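Local coordinates for predicted ATPase involved in replication control, Cdc46/Mcm family (Methanopyrus kandleri AV19, PDB 3F8T), which probably binds ATP and single-stranded DNA as a homolog of the MCM replicative helicase, the motor that unwinds DNA during replication, at residues Glu409-Ala419 against Ala463-Pro473; Val124-Leu134 against Gly288-Leu298. The protein carries 2 engineered substitutions. One frame throughout, in Å; residues are numbered along the deposited sequence.

Contact 1. Residues Glu409-Ala419 against Ala463-Pro473; sequences EHPAPELTEEA and ARMRLSDDVEP. Engineered in segment 409-419: Ala412 (natural residue Lys).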
loop_
_atom_site.group_PDB
_atom_site.type_symbol
_atom_site.label_atom_id
_atom_site.label_comp_id
_atom_site.label_asym_id
_atom_site.label_seq_id
_atom_site.Cartn_x
_atom_site.Cartn_y
_atom_site.Cartn_z
ATOM N N GLU A 409 -8.757 4.046 9.605
ATOM C CA GLU A 409 -9.758 4.135 10.659
ATOM C C GLU A 409 -11.134 3.668 10.225
ATOM O O GLU A 409 -11.942 3.285 11.066
ATOM C CB GLU A 409 -9.863 5.553 11.227
ATOM C CG GLU A 409 -8.650 6.003 12.044
ATOM C CD GLU A 409 -8.281 5.015 13.151
ATOM O OE1 GLU A 409 -9.168 4.579 13.908
ATOM O OE2 GLU A 409 -7.098 4.668 13.247
ATOM N N HIS A 410 -11.413 3.721 8.924
ATOM C CA HIS A 410 -12.728 3.306 8.406
ATOM C C HIS A 410 -12.629 2.343 7.217
ATOM O O HIS A 410 -13.129 2.643 6.133
ATOM C CB HIS A 410 -13.565 4.550 8.096
ATOM C CG HIS A 410 -13.694 5.458 9.280
ATOM N ND1 HIS A 410 -14.599 5.227 10.294
ATOM C CD2 HIS A 410 -12.967 6.534 9.663
ATOM C CE1 HIS A 410 -14.450 6.145 11.234
ATOM N NE2 HIS A 410 -13.464 6.949 10.876
ATOM N N PRO A 411 -11.976 1.176 7.423
ATOM C CA PRO A 411 -11.726 0.276 6.297
ATOM C C PRO A 411 -13.006 -0.336 5.752
ATOM O O PRO A 411 -13.070 -0.667 4.564
ATOM C CB PRO A 411 -10.834 -0.819 6.898
ATOM C CG PRO A 411 -11.171 -0.816 8.375
ATOM C CD PRO A 411 -11.438 0.636 8.692
ATOM N N ALA A 412 -14.024 -0.467 6.594
ATOM C CA ALA A 412 -15.171 -1.286 6.218
ATOM C C ALA A 412 -16.532 -0.689 6.559
ATOM O O ALA A 412 -17.271 -1.277 7.361
ATOM C CB ALA A 412 -15.017 -2.700 6.832
ATOM N N PRO A 413 -16.896 0.465 5.943
ATOM C CA PRO A 413 -18.230 0.978 6.232
ATOM C C PRO A 413 -19.281 0.074 5.602
ATOM O O PRO A 413 -18.989 -0.603 4.618
ATOM C CB PRO A 413 -18.275 2.346 5.542
ATOM C CG PRO A 413 -16.956 2.555 4.915
ATOM C CD PRO A 413 -16.180 1.282 4.945
ATOM N N GLU A 414 -20.482 0.073 6.180
ATOM C CA GLU A 414 -21.564 -0.810 5.746
ATOM C C GLU A 414 -22.847 -0.021 5.524
ATOM O O GLU A 414 -23.124 0.953 6.217
ATOM C CB GLU A 414 -21.801 -1.941 6.780
ATOM C CG GLU A 414 -20.587 -2.867 7.055
ATOM C CD GLU A 414 -20.219 -3.811 5.903
ATOM O OE1 GLU A 414 -20.979 -3.911 4.914
ATOM O OE2 GLU A 414 -19.158 -4.470 5.992
ATOM N N LEU A 415 -23.626 -0.451 4.534
ATOM C CA LEU A 415 -24.940 0.129 4.290
ATOM C C LEU A 415 -25.831 0.106 5.522
ATOM O O LEU A 415 -25.974 -0.945 6.153
ATOM C CB LEU A 415 -25.656 -0.684 3.211
ATOM C CG LEU A 415 -25.022 -0.748 1.825
ATOM C CD1 LEU A 415 -25.753 -1.817 0.961
ATOM C CD2 LEU A 415 -25.094 0.645 1.219
ATOM N N THR A 416 -26.429 1.254 5.845
ATOM C CA THR A 416 -27.598 1.287 6.717
ATOM C C THR A 416 -28.783 0.726 5.941
ATOM O O THR A 416 -28.752 0.619 4.704
ATOM C CB THR A 416 -27.972 2.702 7.223
ATOM O OG1 THR A 416 -28.465 3.509 6.142
ATOM C CG2 THR A 416 -26.797 3.387 7.911
ATOM N N GLU A 417 -29.824 0.364 6.685
ATOM C CA GLU A 417 -31.042 -0.160 6.097
ATOM C C GLU A 417 -31.575 0.786 5.021
ATOM O O GLU A 417 -31.846 0.352 3.903
ATOM C CB GLU A 417 -32.089 -0.409 7.194
ATOM C CG GLU A 417 -32.961 -1.594 6.919
ATOM C CD GLU A 417 -33.728 -1.431 5.640
ATOM O OE1 GLU A 417 -34.364 -0.364 5.481
ATOM O OE2 GLU A 417 -33.682 -2.346 4.791
ATOM N N GLU A 418 -31.705 2.067 5.349
ATOM C CA GLU A 418 -32.212 3.052 4.394
ATOM C C GLU A 418 -31.294 3.289 3.184
ATOM O O GLU A 418 -31.781 3.604 2.092
ATOM C CB GLU A 418 -32.575 4.372 5.080
ATOM C CG GLU A 418 -33.804 4.260 6.019
ATOM C CD GLU A 418 -35.013 3.565 5.365
ATOM O OE1 GLU A 418 -35.688 4.186 4.506
ATOM O OE2 GLU A 418 -35.294 2.392 5.718
ATOM N N ALA A 419 -29.981 3.135 3.383
ATOM C CA ALA A 419 -29.016 3.222 2.282
ATOM C C ALA A 419 -29.169 2.030 1.341
ATOM O O ALA A 419 -29.066 2.174 0.119
ATOM C CB ALA A 419 -27.589 3.276 2.816
ATOM N N ALA A 463 -18.430 7.456 2.320
ATOM C CA ALA A 463 -18.588 7.329 3.777
ATOM C C ALA A 463 -17.215 7.400 4.470
ATOM O O ALA A 463 -17.069 8.056 5.508
ATOM C CB ALA A 463 -19.347 6.043 4.143
ATOM N N ARG A 464 -16.195 6.759 3.895
ATOM C CA ARG A 464 -14.825 6.912 4.435
ATOM C C ARG A 464 -14.379 8.378 4.447
ATOM O O ARG A 464 -13.726 8.846 5.395
ATOM C CB ARG A 464 -13.814 6.050 3.654
ATOM C CG ARG A 464 -14.082 4.557 3.816
ATOM C CD ARG A 464 -12.945 3.650 3.331
ATOM N NE ARG A 464 -13.181 3.368 1.934
ATOM C CZ ARG A 464 -13.751 2.280 1.454
ATOM N NH1 ARG A 464 -14.111 1.270 2.238
ATOM N NH2 ARG A 464 -13.918 2.198 0.160
ATOM N N MET A 465 -14.750 9.105 3.390
ATOM C CA MET A 465 -14.404 10.519 3.235
ATOM C C MET A 465 -15.050 11.401 4.304
ATOM O O MET A 465 -14.567 12.514 4.580
ATOM C CB MET A 465 -14.853 10.983 1.854
ATOM C CG MET A 465 -14.120 12.155 1.291
ATOM S SD MET A 465 -14.740 12.400 -0.393
ATOM C CE MET A 465 -13.480 11.653 -1.383
ATOM N N ARG A 466 -16.149 10.913 4.882
ATOM C CA ARG A 466 -16.853 11.597 5.971
ATOM C C ARG A 466 -16.411 11.042 7.318
ATOM O O ARG A 466 -17.021 11.359 8.355
ATOM C CB ARG A 466 -18.370 11.375 5.852
ATOM C CG ARG A 466 -19.067 12.023 4.680
ATOM C CD ARG A 466 -20.595 11.914 4.821
ATOM N NE ARG A 466 -21.069 10.525 4.815
ATOM C CZ ARG A 466 -21.432 9.843 5.901
ATOM N NH1 ARG A 466 -21.405 10.419 7.098
ATOM N NH2 ARG A 466 -21.829 8.582 5.791
ATOM N N LEU A 467 -15.367 10.213 7.297
ATOM C CA LEU A 467 -14.869 9.492 8.470
ATOM C C LEU A 467 -15.982 8.686 9.138
ATOM O O LEU A 467 -16.107 8.667 10.366
ATOM C CB LEU A 467 -14.207 10.463 9.479
ATOM C CG LEU A 467 -13.043 11.336 8.994
ATOM C CD1 LEU A 467 -12.576 12.240 10.137
ATOM C CD2 LEU A 467 -11.873 10.475 8.493
ATOM N N SER A 468 -16.781 7.995 8.328
ATOM C CA SER A 468 -17.894 7.240 8.863
ATOM C C SER A 468 -17.840 5.739 8.553
ATOM O O SER A 468 -17.304 5.308 7.520
ATOM C CB SER A 468 -19.215 7.856 8.394
ATOM O OG SER A 468 -20.292 7.005 8.715
ATOM N N ASP A 469 -18.409 4.949 9.462
ATOM C CA ASP A 469 -18.569 3.522 9.237
ATOM C C ASP A 469 -19.962 3.163 8.720
ATOM O O ASP A 469 -20.238 1.995 8.452
ATOM C CB ASP A 469 -18.262 2.741 10.508
ATOM C CG ASP A 469 -16.805 2.825 10.895
ATOM O OD1 ASP A 469 -15.926 2.777 10.003
ATOM O OD2 ASP A 469 -16.541 2.924 12.113
ATOM N N ASP A 470 -20.822 4.166 8.598
ATOM C CA ASP A 470 -22.178 3.977 8.109
ATOM C C ASP A 470 -22.361 4.608 6.730
ATOM O O ASP A 470 -22.229 5.823 6.562
ATOM C CB ASP A 470 -23.182 4.550 9.111
ATOM C CG ASP A 470 -23.100 3.869 10.467
ATOM O OD1 ASP A 470 -22.867 2.650 10.522
ATOM O OD2 ASP A 470 -23.243 4.571 11.482
ATOM N N VAL A 471 -22.638 3.774 5.733
ATOM C CA VAL A 471 -23.011 4.287 4.411
ATOM C C VAL A 471 -24.476 4.719 4.460
ATOM O O VAL A 471 -25.350 3.910 4.780
ATOM C CB VAL A 471 -22.804 3.235 3.306
ATOM C CG1 VAL A 471 -23.032 3.859 1.936
ATOM C CG2 VAL A 471 -21.408 2.620 3.417
ATOM N N GLU A 472 -24.735 5.986 4.138
ATOM C CA GLU A 472 -26.075 6.586 4.257
ATOM C C GLU A 472 -26.674 6.857 2.876
ATOM O O GLU A 472 -25.942 6.839 1.882
ATOM C CB GLU A 472 -25.986 7.900 5.043
ATOM C CG GLU A 472 -25.232 7.796 6.365
ATOM C CD GLU A 472 -26.133 7.483 7.545
ATOM O OE1 GLU A 472 -27.294 7.070 7.319
ATOM O OE2 GLU A 472 -25.677 7.657 8.705
ATOM N N PRO A 473 -28.007 7.102 2.796
ATOM C CA PRO A 473 -28.619 7.418 1.485
ATOM C C PRO A 473 -27.917 8.538 0.702
ATOM O O PRO A 473 -27.813 8.481 -0.542
ATOM C CB PRO A 473 -30.054 7.824 1.863
ATOM C CG PRO A 473 -30.349 6.988 3.067
ATOM C CD PRO A 473 -29.035 7.056 3.859
HETATM O O HOH W 1 -13.923 2.666 12.745
HETATM O O HOH W 2 -14.787 0.496 9.190
HETATM O O HOH W 3 -24.123 0.590 8.774
HETATM O O HOH W 4 -29.438 5.810 7.227
#

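Contact 2. Residues Val124-Leu134 against Gly288-Leu298; sequences VVREVRGAERL and GWALRAGAAVL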
loop_
_atom_site.group_PDB
_atom_site.type_symbol
_atom_site.label_atom_id
_atom_site.label_comp_id
_atom_site.label_asym_id
_atom_site.label_seq_id
_atom_site.Cartn_x
_atom_site.Cartn_y
_atom_site.Cartn_z
ATOM N N VAL A 124 8.964 -1.121 1.545
ATOM C CA VAL A 124 8.311 -2.138 0.701
ATOM C C VAL A 124 9.358 -3.072 0.129
ATOM O O VAL A 124 10.382 -2.616 -0.377
ATOM C CB VAL A 124 7.464 -1.490 -0.452
ATOM C CG1 VAL A 124 6.867 -2.560 -1.395
ATOM C CG2 VAL A 124 6.330 -0.628 0.131
ATOM N N VAL A 125 9.102 -4.377 0.247
ATOM C CA VAL A 125 10.013 -5.390 -0.261
ATOM C C VAL A 125 9.935 -5.415 -1.785
ATOM O O VAL A 125 8.874 -5.662 -2.375
ATOM C CB VAL A 125 9.714 -6.809 0.336
ATOM C CG1 VAL A 125 10.718 -7.832 -0.176
ATOM C CG2 VAL A 125 9.710 -6.773 1.872
ATOM N N ARG A 126 11.068 -5.147 -2.421
ATOM C CA ARG A 126 11.140 -5.140 -3.881
ATOM C C ARG A 126 11.426 -6.523 -4.438
ATOM O O ARG A 126 10.973 -6.866 -5.539
ATOM C CB ARG A 126 12.256 -4.202 -4.330
ATOM C CG ARG A 126 11.997 -2.746 -3.998
ATOM C CD ARG A 126 11.098 -2.102 -5.039
ATOM N NE ARG A 126 11.891 -1.615 -6.157
ATOM C CZ ARG A 126 12.088 -0.334 -6.445
ATOM N NH1 ARG A 126 11.533 0.629 -5.718
ATOM N NH2 ARG A 126 12.841 -0.019 -7.480
ATOM N N GLU A 127 12.184 -7.315 -3.677
ATOM C CA GLU A 127 12.724 -8.557 -4.197
ATOM C C GLU A 127 13.153 -9.481 -3.060
ATOM O O GLU A 127 13.533 -9.022 -1.977
ATOM C CB GLU A 127 13.914 -8.251 -5.123
ATOM C CG GLU A 127 14.529 -9.471 -5.789
ATOM C CD GLU A 127 15.745 -9.132 -6.620
ATOM O OE1 GLU A 127 15.761 -8.051 -7.269
ATOM O OE2 GLU A 127 16.689 -9.963 -6.624
ATOM N N VAL A 128 13.054 -10.783 -3.300
ATOM C CA VAL A 128 13.587 -11.770 -2.368
ATOM C C VAL A 128 14.358 -12.805 -3.162
ATOM O O VAL A 128 14.091 -13.004 -4.351
ATOM C CB VAL A 128 12.502 -12.445 -1.500
ATOM C CG1 VAL A 128 11.728 -11.422 -0.680
ATOM C CG2 VAL A 128 11.538 -13.342 -2.335
ATOM N N ARG A 129 15.329 -13.445 -2.517
ATOM C CA ARG A 129 16.073 -14.500 -3.187
ATOM C C ARG A 129 16.587 -15.574 -2.221
ATOM O O ARG A 129 16.745 -15.332 -1.007
ATOM C CB ARG A 129 17.183 -13.926 -4.084
ATOM C CG ARG A 129 18.427 -13.460 -3.393
ATOM C CD ARG A 129 19.478 -13.029 -4.421
ATOM N NE ARG A 129 20.805 -12.876 -3.804
ATOM C CZ ARG A 129 21.221 -11.786 -3.162
ATOM N NH1 ARG A 129 20.421 -10.729 -3.038
ATOM N NH2 ARG A 129 22.441 -11.752 -2.634
ATOM N N GLY A 130 16.797 -16.763 -2.779
ATOM C CA GLY A 130 17.277 -17.904 -2.018
ATOM C C GLY A 130 17.349 -19.179 -2.840
ATOM O O GLY A 130 17.324 -19.148 -4.070
ATOM N N ALA A 131 17.459 -20.306 -2.149
ATOM C CA ALA A 131 17.558 -21.598 -2.808
ATOM C C ALA A 131 16.637 -22.571 -2.077
ATOM O O ALA A 131 15.424 -22.579 -2.299
ATOM C CB ALA A 131 19.006 -22.083 -2.812
ATOM N N GLU A 132 17.206 -23.382 -1.195
ATOM C CA GLU A 132 16.402 -24.219 -0.318
ATOM C C GLU A 132 15.673 -23.302 0.667
ATOM O O GLU A 132 14.521 -23.559 1.030
ATOM C CB GLU A 132 17.310 -25.214 0.416
ATOM C CG GLU A 132 16.592 -26.294 1.196
ATOM C CD GLU A 132 16.111 -25.840 2.568
ATOM O OE1 GLU A 132 15.101 -26.401 3.031
ATOM O OE2 GLU A 132 16.730 -24.931 3.180
ATOM N N ARG A 133 16.352 -22.222 1.061
ATOM C CA ARG A 133 15.867 -21.279 2.061
ATOM C C ARG A 133 15.735 -19.868 1.473
ATOM O O ARG A 133 16.481 -19.491 0.569
ATOM C CB ARG A 133 16.847 -21.258 3.240
ATOM C CG ARG A 133 16.342 -20.554 4.494
ATOM C CD ARG A 133 17.362 -20.601 5.634
ATOM N NE ARG A 133 18.591 -19.852 5.346
ATOM C CZ ARG A 133 19.390 -19.325 6.277
ATOM N NH1 ARG A 133 19.095 -19.453 7.572
ATOM N NH2 ARG A 133 20.482 -18.658 5.914
ATOM N N LEU A 134 14.772 -19.105 1.984
ATOM C CA LEU A 134 14.670 -17.670 1.704
ATOM C C LEU A 134 15.818 -16.958 2.430
ATOM O O LEU A 134 15.935 -17.056 3.651
ATOM C CB LEU A 134 13.298 -17.163 2.161
ATOM C CG LEU A 134 12.952 -15.680 2.239
ATOM C CD1 LEU A 134 13.077 -15.014 0.876
ATOM C CD2 LEU A 134 11.536 -15.516 2.789
ATOM N N GLY A 288 19.829 -20.976 -7.825
ATOM C CA GLY A 288 18.911 -20.431 -6.825
ATOM C C GLY A 288 17.739 -19.770 -7.532
ATOM O O GLY A 288 17.564 -19.929 -8.742
ATOM N N TRP A 289 16.936 -19.029 -6.777
ATOM C CA TRP A 289 15.771 -18.333 -7.324
ATOM C C TRP A 289 15.704 -16.900 -6.787
ATOM O O TRP A 289 16.101 -16.641 -5.655
ATOM C CB TRP A 289 14.476 -19.088 -6.990
ATOM C CG TRP A 289 14.315 -19.357 -5.526
ATOM C CD1 TRP A 289 14.670 -20.501 -4.856
ATOM C CD2 TRP A 289 13.776 -18.465 -4.536
ATOM N NE1 TRP A 289 14.379 -20.375 -3.518
ATOM C CE2 TRP A 289 13.834 -19.135 -3.293
ATOM C CE3 TRP A 289 13.245 -17.164 -4.582
ATOM C CZ2 TRP A 289 13.384 -18.547 -2.101
ATOM C CZ3 TRP A 289 12.802 -16.581 -3.401
ATOM C CH2 TRP A 289 12.871 -17.272 -2.177
ATOM N N ALA A 290 15.217 -15.979 -7.610
ATOM C CA ALA A 290 14.943 -14.610 -7.158
ATOM C C ALA A 290 13.559 -14.210 -7.641
ATOM O O ALA A 290 13.202 -14.491 -8.784
ATOM C CB ALA A 290 15.983 -13.659 -7.685
ATOM N N LEU A 291 12.779 -13.580 -6.766
ATOM C CA LEU A 291 11.444 -13.126 -7.114
ATOM C C LEU A 291 11.364 -11.609 -6.910
ATOM O O LEU A 291 11.542 -11.129 -5.787
ATOM C CB LEU A 291 10.410 -13.842 -6.249
ATOM C CG LEU A 291 8.933 -13.530 -6.502
ATOM C CD1 LEU A 291 8.515 -13.978 -7.899
ATOM C CD2 LEU A 291 8.053 -14.170 -5.431
ATOM N N ARG A 292 11.119 -10.879 -8.002
ATOM C CA ARG A 292 11.121 -9.410 -7.998
ATOM C C ARG A 292 9.725 -8.857 -8.324
ATOM O O ARG A 292 9.098 -9.252 -9.322
ATOM C CB ARG A 292 12.163 -8.858 -8.991
ATOM C CG ARG A 292 11.999 -7.359 -9.242
ATOM C CD ARG A 292 13.227 -6.652 -9.766
ATOM N NE ARG A 292 13.096 -5.219 -9.485
ATOM C CZ ARG A 292 13.565 -4.604 -8.395
ATOM N NH1 ARG A 292 14.257 -5.279 -7.466
ATOM N NH2 ARG A 292 13.364 -3.299 -8.237
ATOM N N ALA A 293 9.245 -7.957 -7.468
ATOM C CA ALA A 293 7.926 -7.372 -7.618
ATOM C C ALA A 293 7.898 -6.448 -8.821
ATOM O O ALA A 293 8.786 -5.615 -8.977
ATOM C CB ALA A 293 7.560 -6.591 -6.386
ATOM N N GLY A 294 6.854 -6.594 -9.630
ATOM C CA GLY A 294 6.506 -5.622 -10.667
ATOM C C GLY A 294 5.541 -4.585 -10.122
ATOM O O GLY A 294 5.190 -4.598 -8.940
ATOM N N ALA A 295 5.095 -3.691 -11.001
ATOM C CA ALA A 295 4.333 -2.508 -10.601
ATOM C C ALA A 295 3.084 -2.781 -9.778
ATOM O O ALA A 295 2.844 -2.075 -8.812
ATOM C CB ALA A 295 3.978 -1.658 -11.831
ATOM N N ALA A 296 2.268 -3.752 -10.187
ATOM C CA ALA A 296 0.981 -3.989 -9.525
ATOM C C ALA A 296 1.182 -4.442 -8.070
ATOM O O ALA A 296 0.438 -4.051 -7.165
ATOM C CB ALA A 296 0.163 -4.997 -10.290
ATOM N N VAL A 297 2.208 -5.269 -7.870
ATOM C CA VAL A 297 2.632 -5.735 -6.545
ATOM C C VAL A 297 3.192 -4.575 -5.705
ATOM O O VAL A 297 2.857 -4.431 -4.529
ATOM C CB VAL A 297 3.652 -6.913 -6.685
ATOM C CG1 VAL A 297 4.163 -7.379 -5.325
ATOM C CG2 VAL A 297 2.969 -8.080 -7.406
ATOM N N LEU A 298 4.026 -3.727 -6.300
ATOM C CA LEU A 298 4.554 -2.578 -5.554
ATOM C C LEU A 298 3.470 -1.542 -5.223
ATOM O O LEU A 298 3.638 -0.725 -4.312
ATOM C CB LEU A 298 5.731 -1.927 -6.300
ATOM C CG LEU A 298 6.989 -2.798 -6.447
ATOM C CD1 LEU A 298 8.006 -2.072 -7.328
ATOM C CD2 LEU A 298 7.579 -3.104 -5.070
HETATM O O HOH W 5 10.633 -4.542 -7.402
#

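Contact 1. Residues Glu409-Ala419 against Ala463-Pro473
The imidazole of His410 lies over the turn at Leu467-Ser468, and its rim is held by Asp469. Leu467 O sits above one face of the ring, toward its rim, and Ser468 N lies over the centre of that same face. In the ring plane, ND1 of His410 donates to OD1 of Asp469 over 2.8 Å; the oxygen is met from above the carboxylate plane, which is turned 49° from the ring. With CG beside its own backbone N (chi1 -55°), His410 drops its ring onto the turn, a Schellman motif ending helix 449-465 with Leu467 as C-prime residue.

Arg464 crosses the ring of Pro413 at about a right angle. Its CG lies 3.7 Å from Pro413 CG, and a bend at chi3 (-89°) brings NH1 to Pro411 O in a weak bond of 3.2 Å. The stronger partners of this guanidinium lie elsewhere, at Phe230 O and Glu238, tying the contact to the P-loop domain.

Further along, 414-415 and 470-471 pair as a two-stranded parallel sheet in the AAA-lid domain. Glu414 N donates to Asp469 O, Val471 N to Glu414 O at 2.9 Å, and Thr416 N to Val471 O, nearly straight. On one face Val471 CG1 meets Leu415 CD2 at 3.9 Å, while Val471 CG2 reaches back to Pro413 CB. Thr416 N-caps helix 417-439, its OG1 accepting from Ala419 N at 3.2 Å.

Waters bridge the side of Asp469: one joins Glu409 O to OD2, another joins the backbone N of the engineered Ala412 to Asp469 OD1. Asp469 OD1 thus accepts from both His410 and a water, and its negative charge would probably favour a protonated imidazole.

Contact 2. Residues Val124-Leu134 against Gly288-Leu298
Trp289 has CG wedged between its backbone N and carbonyl carbon (chi1 54°), which folds the indole back across Gly130. Gly130 CA makes a CH-pi contact over the six-membered ring, 4.2 Å from its centroid, and Gly130 O lies over the same face toward the rim. The ring is pinned in its own plane by NE1 donating to Ala131 O at 2.7 Å. Val128 CG2 abuts the edge at Trp289 CZ3 (3.6 Å), and Leu134 CD1 approaches CH2 obliquely.

Strand 289-293 pairs antiparallel with strand 118-130, and through it the beta-hairpin 281-285/289-293 of the P-loop domain adds to the sheet of the OB fold. Val128-Leu291 and Gly130-Trp289 are hydrogen-bonded pairs, Glu127-Arg292 and Arg129-Ala290 non-hydrogen-bonded ones. A classic beta bulge at Arg126-Glu127 faces Ile138.

On the face of Glu127 and Arg292, the carboxylate crosses the guanidinium with planes 87° apart; OE1 of Glu127 takes NH1 of Arg292 on its anti lone pair at 3.2 Å. NH2 of Arg292 lies only 3.1 Å from NE of Arg126, a like-charge approach that the Glu127 carboxylate would partly offset. Arg126 CD also packs on Leu298 CD2 at 3.7 Å.

How the contacts relate
The two contacts bury almost equal areas and are both partly buried, but they lie on opposite sides of the chain's centre, their nearest atoms about 17 Å apart. They share no strand or helix. Contact 1 stays within the AAA-lid domain, joining helix ends and a minimal parallel strand pair; contact 2 spans two domains, coupling the OB fold to the P-loop domain through a longer antiparallel pairing. The chemistry follows: in contact 1 a histidine-carboxylate bond and bridging waters supplement three strand bonds, with proline and aliphatic packing beneath, whereas contact 2 relies on regular backbone bonding, with an indole at one end and a charged cluster toward the other.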